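Local coordinates for protein glucosamine-6-phosphate deaminase (PDB 1J5X) that belongs to the SIS-domain proteins, with parallel beta sheets flanked by helices, at residues N65-L78 and F164-I178. Numbering follows the deposited sequence.
Sequences NLALTISYYFERVL and FSMILLSLMFLADKI
Tyr73 reaches from helix 62-78 over to Met172 and Asp176 of helix 162-179; segments 65-78 and 164-178 of these helices run nearly parallel, 15° apart, with axes 9.3 Å from each other at the closest. Met172, a selenomethionine, can be followed outward. Met172 CB lies 3.7 Å from Tyr73 CE2, and CG touches both Tyr73 CD2 and the CD1 methyl of Ile70. SE stands above the Tyr73 ring at some distance, a Met-aromatic contact, and a bend at the last torsion (chi3 78°) folds Met172 CE down onto the face, 3.4 Å from the centroid of the Tyr73 ring. Val77 CG1 approaches the opposite face from within the tyrosine's own helix. At the ring edge, in plane, Tyr73 OH donates to the syn lone pair of Asp176 OD2 at 2.5 Å, with carboxylate and ring nearly perpendicular; the other oxygen, OD1, accepts from Asn181. Ala175 CB lies over one face of Phe74, a CH-pi contact, and also touches Val77 CG2. Toward the N-terminal ends, Leu66 splits its branches: CD1 lies over the Phe164 ring face, while Leu66 CD2 meets Ile167 CG2 at 3.7 Å. These helices of the SIS domain, joined through a largely apolar, buried seam, thus share one short polar link; two hydrogen bonds on the buried carboxylate would probably favour its charged form and fix its rotation.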
# COMPACT_ATOMS: atom_id res chain seq x y z
N ASN A 65 -0.62 3.47 5.44
CA ASN A 65 -0.76 3.60 3.98
C ASN A 65 -1.80 2.65 3.41
O ASN A 65 -2.50 2.99 2.42
CB ASN A 65 0.60 3.36 3.28
CG ASN A 65 1.63 4.41 3.68
OD1 ASN A 65 1.30 5.58 3.89
ND2 ASN A 65 2.88 4.01 3.75
N LEU A 66 -1.92 1.48 4.02
CA LEU A 66 -2.87 0.46 3.62
C LEU A 66 -4.28 1.02 3.94
O LEU A 66 -5.19 0.98 3.08
CB LEU A 66 -2.58 -0.80 4.42
CG LEU A 66 -3.47 -2.01 4.21
CD1 LEU A 66 -3.54 -2.34 2.77
CD2 LEU A 66 -2.92 -3.23 5.06
N ALA A 67 -4.44 1.57 5.14
CA ALA A 67 -5.72 2.16 5.61
C ALA A 67 -6.15 3.29 4.67
O ALA A 67 -7.31 3.39 4.29
CB ALA A 67 -5.55 2.75 7.05
N LEU A 68 -5.21 4.12 4.27
CA LEU A 68 -5.52 5.21 3.35
C LEU A 68 -6.01 4.65 2.01
O LEU A 68 -7.08 5.05 1.50
CB LEU A 68 -4.30 6.08 3.10
CG LEU A 68 -4.50 7.21 2.12
CD1 LEU A 68 -5.55 8.22 2.65
CD2 LEU A 68 -3.15 7.94 1.95
N THR A 69 -5.25 3.70 1.45
CA THR A 69 -5.62 3.11 0.16
C THR A 69 -7.00 2.47 0.19
O THR A 69 -7.83 2.74 -0.70
CB THR A 69 -4.58 2.07 -0.26
OG1 THR A 69 -3.27 2.69 -0.22
CG2 THR A 69 -4.87 1.62 -1.77
N ILE A 70 -7.30 1.66 1.22
CA ILE A 70 -8.60 1.04 1.23
C ILE A 70 -9.72 2.04 1.53
O ILE A 70 -10.84 1.90 1.01
CB ILE A 70 -8.60 -0.22 2.17
CG1 ILE A 70 -9.92 -1.02 2.05
CG2 ILE A 70 -8.33 0.21 3.61
CD1 ILE A 70 -10.18 -1.56 0.58
N SER A 71 -9.44 3.09 2.32
CA SER A 71 -10.48 4.09 2.64
C SER A 71 -11.01 4.72 1.31
O SER A 71 -12.24 4.92 1.13
CB SER A 71 -9.93 5.20 3.57
OG SER A 71 -8.99 6.08 2.97
N TYR A 72 -10.11 5.01 0.39
CA TYR A 72 -10.58 5.59 -0.90
C TYR A 72 -11.51 4.58 -1.58
O TYR A 72 -12.59 4.91 -2.09
CB TYR A 72 -9.46 5.85 -1.91
CG TYR A 72 -8.59 7.06 -1.70
CD1 TYR A 72 -9.03 8.32 -2.06
CD2 TYR A 72 -7.32 6.94 -1.17
CE1 TYR A 72 -8.22 9.45 -1.90
CE2 TYR A 72 -6.52 8.01 -1.01
CZ TYR A 72 -6.96 9.28 -1.37
OH TYR A 72 -6.13 10.37 -1.22
N TYR A 73 -11.06 3.32 -1.66
CA TYR A 73 -11.85 2.30 -2.35
C TYR A 73 -13.21 2.05 -1.71
O TYR A 73 -14.24 1.86 -2.42
CB TYR A 73 -11.06 1.01 -2.45
CG TYR A 73 -11.57 0.06 -3.52
CD1 TYR A 73 -11.44 0.36 -4.88
CD2 TYR A 73 -12.23 -1.11 -3.17
CE1 TYR A 73 -11.96 -0.49 -5.86
CE2 TYR A 73 -12.74 -1.97 -4.15
CZ TYR A 73 -12.61 -1.66 -5.50
OH TYR A 73 -13.18 -2.45 -6.47
N PHE A 74 -13.25 1.97 -0.39
CA PHE A 74 -14.54 1.78 0.29
C PHE A 74 -15.53 2.90 0.01
O PHE A 74 -16.73 2.66 -0.24
CB PHE A 74 -14.37 1.70 1.81
CG PHE A 74 -14.35 0.30 2.29
CD1 PHE A 74 -13.33 -0.56 1.89
CD2 PHE A 74 -15.33 -0.16 3.18
CE1 PHE A 74 -13.28 -1.86 2.37
CE2 PHE A 74 -15.30 -1.47 3.67
CZ PHE A 74 -14.29 -2.31 3.27
N GLU A 75 -15.05 4.13 0.08
CA GLU A 75 -15.92 5.26 -0.21
C GLU A 75 -16.37 5.15 -1.68
O GLU A 75 -17.53 5.42 -2.00
CB GLU A 75 -15.19 6.59 -0.05
CG GLU A 75 -16.08 7.76 -0.37
CD GLU A 75 -15.46 9.16 -0.10
OE1 GLU A 75 -14.24 9.36 -0.28
OE2 GLU A 75 -16.23 10.08 0.26
N ARG A 76 -15.46 4.77 -2.55
CA ARG A 76 -15.76 4.67 -3.99
C ARG A 76 -16.82 3.60 -4.30
O ARG A 76 -17.81 3.83 -5.04
CB ARG A 76 -14.48 4.33 -4.78
CG ARG A 76 -14.67 4.28 -6.32
CD ARG A 76 -13.41 3.94 -7.09
NE ARG A 76 -12.28 4.85 -6.82
CZ ARG A 76 -12.17 6.09 -7.28
NH1 ARG A 76 -13.13 6.61 -8.07
NH2 ARG A 76 -11.10 6.84 -6.96
N VAL A 77 -16.64 2.41 -3.76
CA VAL A 77 -17.59 1.36 -4.09
C VAL A 77 -18.78 1.22 -3.19
O VAL A 77 -19.84 0.73 -3.65
CB VAL A 77 -16.90 -0.04 -4.27
CG1 VAL A 77 -15.71 0.07 -5.23
CG2 VAL A 77 -16.48 -0.59 -2.93
N LEU A 78 -18.68 1.64 -1.93
CA LEU A 78 -19.85 1.52 -1.04
C LEU A 78 -20.59 2.84 -0.83
O LEU A 78 -21.64 2.85 -0.23
CB LEU A 78 -19.44 0.98 0.35
CG LEU A 78 -19.04 -0.48 0.29
CD1 LEU A 78 -18.33 -0.84 1.62
CD2 LEU A 78 -20.32 -1.35 0.13
N PHE A 164 0.86 -6.19 2.60
CA PHE A 164 0.12 -4.98 2.19
C PHE A 164 -0.83 -5.39 1.01
O PHE A 164 -2.06 -5.18 1.04
CB PHE A 164 1.12 -3.93 1.72
CG PHE A 164 0.48 -2.67 1.16
CD1 PHE A 164 0.04 -2.62 -0.17
CD2 PHE A 164 0.33 -1.55 1.97
CE1 PHE A 164 -0.53 -1.50 -0.69
CE2 PHE A 164 -0.27 -0.38 1.46
CZ PHE A 164 -0.69 -0.35 0.14
N SER A 165 -0.23 -6.02 0.02
CA SER A 165 -1.00 -6.42 -1.17
C SER A 165 -2.08 -7.40 -0.84
O SER A 165 -3.22 -7.28 -1.32
CB SER A 165 -0.07 -7.06 -2.21
OG SER A 165 0.94 -6.13 -2.61
N MSE A 166 -1.75 -8.43 -0.07
CA MSE A 166 -2.78 -9.38 0.25
C MSE A 166 -3.91 -8.88 1.14
O MSE A 166 -5.07 -9.26 0.96
CB MSE A 166 -2.12 -10.71 0.83
CG MSE A 166 -1.19 -11.26 -0.19
SE MSE A 166 -0.19 -12.80 0.73
CE MSE A 166 0.58 -13.55 -0.87
N ILE A 167 -3.62 -8.00 2.10
CA ILE A 167 -4.71 -7.52 2.94
C ILE A 167 -5.52 -6.53 2.04
O ILE A 167 -6.75 -6.54 2.08
CB ILE A 167 -4.17 -6.78 4.20
CG1 ILE A 167 -3.55 -7.84 5.18
CG2 ILE A 167 -5.33 -6.03 4.94
CD1 ILE A 167 -2.70 -7.21 6.25
N LEU A 168 -4.83 -5.75 1.24
CA LEU A 168 -5.54 -4.77 0.36
C LEU A 168 -6.49 -5.53 -0.60
O LEU A 168 -7.69 -5.19 -0.71
CB LEU A 168 -4.51 -3.92 -0.38
CG LEU A 168 -5.13 -2.85 -1.31
CD1 LEU A 168 -6.13 -1.98 -0.51
CD2 LEU A 168 -4.04 -2.02 -1.96
N LEU A 169 -5.96 -6.56 -1.23
CA LEU A 169 -6.78 -7.38 -2.12
C LEU A 169 -7.99 -7.89 -1.38
O LEU A 169 -9.14 -7.83 -1.87
CB LEU A 169 -5.97 -8.55 -2.61
CG LEU A 169 -6.76 -9.71 -3.20
CD1 LEU A 169 -7.47 -9.20 -4.49
CD2 LEU A 169 -5.79 -10.82 -3.60
N SER A 170 -7.77 -8.42 -0.18
CA SER A 170 -8.90 -8.96 0.56
C SER A 170 -10.00 -7.95 0.90
O SER A 170 -11.20 -8.26 0.78
CB SER A 170 -8.43 -9.62 1.91
OG SER A 170 -7.39 -10.56 1.66
N LEU A 171 -9.61 -6.75 1.34
CA LEU A 171 -10.58 -5.77 1.74
C LEU A 171 -11.23 -5.15 0.49
O LEU A 171 -12.37 -4.83 0.59
CB LEU A 171 -9.95 -4.67 2.63
CG LEU A 171 -9.31 -5.20 3.92
CD1 LEU A 171 -8.73 -4.03 4.74
CD2 LEU A 171 -10.33 -5.97 4.68
N MSE A 172 -10.50 -5.00 -0.62
CA MSE A 172 -11.16 -4.45 -1.84
C MSE A 172 -12.24 -5.45 -2.26
O MSE A 172 -13.40 -5.11 -2.55
CB MSE A 172 -10.15 -4.28 -2.94
CG MSE A 172 -9.20 -3.16 -2.63
SE MSE A 172 -7.88 -2.93 -4.05
CE MSE A 172 -8.99 -1.97 -5.36
N PHE A 173 -11.85 -6.72 -2.31
CA PHE A 173 -12.80 -7.79 -2.69
C PHE A 173 -14.00 -7.82 -1.76
O PHE A 173 -15.17 -7.90 -2.21
CB PHE A 173 -12.02 -9.14 -2.74
CG PHE A 173 -12.84 -10.34 -3.16
CD1 PHE A 173 -13.67 -10.98 -2.25
CD2 PHE A 173 -12.75 -10.83 -4.44
CE1 PHE A 173 -14.40 -12.11 -2.60
CE2 PHE A 173 -13.50 -12.00 -4.81
CZ PHE A 173 -14.31 -12.61 -3.89
N LEU A 174 -13.76 -7.74 -0.47
CA LEU A 174 -14.85 -7.69 0.51
C LEU A 174 -15.81 -6.49 0.29
O LEU A 174 -17.06 -6.59 0.42
CB LEU A 174 -14.23 -7.60 1.92
CG LEU A 174 -15.17 -7.54 3.13
CD1 LEU A 174 -14.46 -7.82 4.43
CD2 LEU A 174 -15.67 -6.19 3.25
N ALA A 175 -15.24 -5.33 -0.00
CA ALA A 175 -16.11 -4.17 -0.23
C ALA A 175 -17.03 -4.41 -1.43
O ALA A 175 -18.25 -4.10 -1.37
CB ALA A 175 -15.27 -2.92 -0.52
N ASP A 176 -16.46 -4.93 -2.51
CA ASP A 176 -17.29 -5.15 -3.68
C ASP A 176 -18.35 -6.21 -3.39
O ASP A 176 -19.50 -6.10 -3.84
CB ASP A 176 -16.46 -5.55 -4.87
CG ASP A 176 -15.73 -4.37 -5.50
OD1 ASP A 176 -16.40 -3.30 -5.72
OD2 ASP A 176 -14.53 -4.48 -5.80
N LYS A 177 -17.99 -7.25 -2.64
CA LYS A 177 -19.01 -8.27 -2.32
C LYS A 177 -20.14 -7.65 -1.51
O LYS A 177 -21.34 -7.97 -1.71
CB LYS A 177 -18.39 -9.47 -1.52
CG LYS A 177 -17.54 -10.38 -2.33
CD LYS A 177 -18.41 -11.02 -3.47
CE LYS A 177 -17.66 -12.19 -4.13
NZ LYS A 177 -18.38 -12.76 -5.38
N ILE A 178 -19.81 -6.76 -0.58
CA ILE A 178 -20.85 -6.15 0.23
C ILE A 178 -21.76 -5.26 -0.65
O ILE A 178 -22.99 -5.23 -0.47
CB ILE A 178 -20.25 -5.33 1.36
CG1 ILE A 178 -19.65 -6.31 2.37
CG2 ILE A 178 -21.29 -4.40 2.01
CD1 ILE A 178 -18.91 -5.67 3.50